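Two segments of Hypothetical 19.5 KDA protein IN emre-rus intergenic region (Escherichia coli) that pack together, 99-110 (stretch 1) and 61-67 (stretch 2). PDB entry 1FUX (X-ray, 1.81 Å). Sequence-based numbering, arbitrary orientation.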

# COMPACT_ATOMS: atom_id res chain seq x y z
N ASN A 99 0.14 -4.55 7.63
CA ASN A 99 1.29 -4.42 6.73
C ASN A 99 0.93 -4.95 5.33
O ASN A 99 -0.19 -5.47 5.15
CB ASN A 99 2.52 -5.06 7.37
CG ASN A 99 2.43 -6.56 7.42
OD1 ASN A 99 1.72 -7.23 6.65
ND2 ASN A 99 3.09 -7.22 8.40
N ASP A 100 1.82 -4.84 4.35
CA ASP A 100 1.52 -5.26 2.98
C ASP A 100 1.54 -6.74 2.83
O ASP A 100 0.96 -7.32 1.89
CB ASP A 100 2.41 -4.53 1.96
CG ASP A 100 1.92 -3.11 1.70
OD1 ASP A 100 0.71 -2.85 1.96
OD2 ASP A 100 2.74 -2.27 1.26
N PHE A 101 2.12 -7.48 3.82
CA PHE A 101 2.03 -8.92 3.82
C PHE A 101 0.63 -9.36 4.19
O PHE A 101 0.33 -10.57 4.05
CB PHE A 101 2.98 -9.55 4.86
CG PHE A 101 4.42 -9.22 4.59
CD1 PHE A 101 5.08 -8.27 5.34
CD2 PHE A 101 5.10 -9.91 3.58
CE1 PHE A 101 6.43 -8.02 5.07
CE2 PHE A 101 6.44 -9.68 3.32
CZ PHE A 101 7.10 -8.73 4.08
N GLY A 102 -0.18 -8.53 4.81
CA GLY A 102 -1.55 -8.85 5.14
C GLY A 102 -1.82 -9.10 6.61
O GLY A 102 -2.86 -9.71 6.85
N TYR A 103 -0.92 -8.71 7.51
CA TYR A 103 -1.20 -8.88 8.93
C TYR A 103 -0.78 -7.65 9.74
O TYR A 103 0.04 -6.85 9.29
CB TYR A 103 -0.61 -10.15 9.55
CG TYR A 103 0.89 -10.26 9.47
CD1 TYR A 103 1.60 -9.80 10.58
CD2 TYR A 103 1.59 -10.80 8.41
CE1 TYR A 103 2.98 -9.91 10.60
CE2 TYR A 103 2.97 -10.94 8.42
CZ TYR A 103 3.64 -10.45 9.54
OH TYR A 103 5.03 -10.52 9.60
N ALA A 104 -1.35 -7.57 10.95
CA ALA A 104 -1.05 -6.46 11.86
C ALA A 104 0.15 -6.82 12.76
O ALA A 104 -0.03 -7.37 13.83
CB ALA A 104 -2.30 -6.22 12.70
N GLY A 105 1.33 -6.45 12.33
CA GLY A 105 2.55 -6.86 13.07
C GLY A 105 3.70 -6.55 12.13
O GLY A 105 3.51 -6.04 10.99
N PHE A 106 4.91 -6.67 12.62
CA PHE A 106 6.12 -6.43 11.84
C PHE A 106 6.35 -7.60 10.91
O PHE A 106 6.25 -8.76 11.27
CB PHE A 106 7.36 -6.42 12.78
CG PHE A 106 8.68 -6.39 12.06
CD1 PHE A 106 9.16 -5.15 11.58
CD2 PHE A 106 9.43 -7.54 11.89
CE1 PHE A 106 10.40 -5.08 10.97
CE2 PHE A 106 10.66 -7.47 11.28
CZ PHE A 106 11.15 -6.24 10.82
N GLY A 107 6.67 -7.26 9.67
CA GLY A 107 7.07 -8.29 8.69
C GLY A 107 8.43 -7.85 8.14
O GLY A 107 8.60 -6.68 7.77
N GLY A 108 9.43 -8.74 8.19
CA GLY A 108 10.79 -8.34 7.83
C GLY A 108 11.10 -8.21 6.35
O GLY A 108 10.20 -8.17 5.52
N ALA A 109 12.37 -8.04 6.03
CA ALA A 109 12.76 -7.82 4.65
C ALA A 109 12.60 -9.11 3.84
O ALA A 109 12.92 -10.16 4.36
CB ALA A 109 14.22 -7.35 4.63
N CYS A 110 12.34 -8.95 2.56
CA CYS A 110 12.34 -10.14 1.69
C CYS A 110 12.39 -9.67 0.25
O CYS A 110 11.41 -9.75 -0.47
CB CYS A 110 11.14 -11.04 2.03
SG CYS A 110 11.23 -12.62 1.13
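Stretch 2, residues 61-67: SGWWHWT

The most unusual feature of this contact is the way Asp100 pairs with both backbone polar groups of Trp64, through its carboxylate and its own N: Trp64 N donates to Asp100 OD2 (2.7 Å), and Asp100 N donates to Trp64 O (3.0 Å), both nearly linear. Trp64 to Thr67 lie in a strand that continues beyond the stretch, although His65, at phi/psi -93/-25, departs from the extended conformation, whereas stretch 1 has no regular secondary structure and begins with a type I turn from Asn99 to Gly102. The register brings Asp100 beside Trp64 (CA to CA 5.3 Å), Gly107 beside His65 (5.1 Å) and Phe106 beside Trp66 (4.6 Å), so the Phe106 to Gly107 segment runs antiparallel to the strand. His65 forms the second anchor, as Gly107 N donates to His65 O and His65 ND1 to Gly107 O, each at 2.9 Å, so that backbone and imidazole grip the same glycine.

Aromatic contacts accompany these polar links. Asp100 CB lies over the Trp63 indole, 3.5 Å from the centroid of its five-membered ring, while the edge of that indole is directed at the face of Phe101, with Trp63 NE1 3.3 Å from Phe101 CE1. Farther along, Phe106 CB sits almost directly above the five-membered ring of Trp66 (3.8 Å to its centroid). Water 2 extends the contact, accepting from Thr67 N (2.8 Å) and bonded to Gly105 O (3.1 Å).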

# COMPACT_ATOMS: atom_id res chain seq x y z
N SER A 61 4.02 0.91 -5.27
CA SER A 61 3.69 1.66 -4.06
C SER A 61 4.63 1.29 -2.90
O SER A 61 4.29 1.66 -1.77
CB SER A 61 2.27 1.34 -3.54
OG SER A 61 2.06 -0.05 -3.30
N GLY A 62 5.78 0.74 -3.21
CA GLY A 62 6.76 0.32 -2.19
C GLY A 62 6.13 -0.81 -1.36
O GLY A 62 5.29 -1.54 -1.89
N TRP A 63 6.50 -0.91 -0.09
CA TRP A 63 6.01 -1.99 0.76
C TRP A 63 6.00 -1.51 2.20
O TRP A 63 7.00 -1.04 2.73
CB TRP A 63 6.92 -3.21 0.61
CG TRP A 63 6.25 -4.47 1.16
CD1 TRP A 63 6.29 -4.92 2.44
CD2 TRP A 63 5.45 -5.38 0.41
NE1 TRP A 63 5.53 -6.08 2.56
CE2 TRP A 63 5.05 -6.40 1.31
CE3 TRP A 63 5.08 -5.47 -0.94
CZ2 TRP A 63 4.28 -7.50 0.91
CZ3 TRP A 63 4.30 -6.56 -1.32
CH2 TRP A 63 3.91 -7.55 -0.42
N TRP A 64 4.82 -1.61 2.80
CA TRP A 64 4.72 -1.27 4.24
C TRP A 64 5.08 -2.51 5.05
O TRP A 64 4.40 -3.52 4.98
CB TRP A 64 3.29 -0.85 4.58
CG TRP A 64 2.91 0.48 4.01
CD1 TRP A 64 2.11 0.77 2.94
CD2 TRP A 64 3.34 1.76 4.54
NE1 TRP A 64 2.04 2.14 2.77
CE2 TRP A 64 2.76 2.76 3.75
CE3 TRP A 64 4.17 2.13 5.61
CZ2 TRP A 64 2.99 4.12 3.96
CZ3 TRP A 64 4.36 3.49 5.84
CH2 TRP A 64 3.78 4.49 5.04
N HIS A 65 6.16 -2.51 5.82
CA HIS A 65 6.57 -3.67 6.61
C HIS A 65 6.03 -3.62 8.03
O HIS A 65 5.91 -4.68 8.68
CB HIS A 65 8.13 -3.63 6.67
CG HIS A 65 8.72 -4.16 5.39
ND1 HIS A 65 9.06 -5.48 5.18
CD2 HIS A 65 9.04 -3.51 4.24
CE1 HIS A 65 9.55 -5.63 3.95
NE2 HIS A 65 9.53 -4.41 3.34
N TRP A 66 5.73 -2.43 8.54
CA TRP A 66 5.18 -2.38 9.92
C TRP A 66 4.54 -1.04 10.18
O TRP A 66 5.11 -0.03 9.73
CB TRP A 66 6.41 -2.46 10.87
CG TRP A 66 6.05 -2.72 12.31
CD1 TRP A 66 4.92 -3.30 12.83
CD2 TRP A 66 6.96 -2.52 13.43
NE1 TRP A 66 5.07 -3.44 14.20
CE2 TRP A 66 6.30 -2.96 14.57
CE3 TRP A 66 8.24 -1.98 13.53
CZ2 TRP A 66 6.85 -2.87 15.88
CZ3 TRP A 66 8.83 -1.91 14.82
CH2 TRP A 66 8.13 -2.37 15.98
N THR A 67 3.48 -0.95 10.95
CA THR A 67 2.98 0.35 11.40
C THR A 67 2.57 0.11 12.86
O THR A 67 1.80 -0.82 13.11
CB THR A 67 1.76 0.95 10.64
OG1 THR A 67 0.65 0.07 10.76
CG2 THR A 67 2.05 1.15 9.16
O HOH W 1 2.64 -0.23 -0.28
O HOH W 2 2.02 -3.31 11.12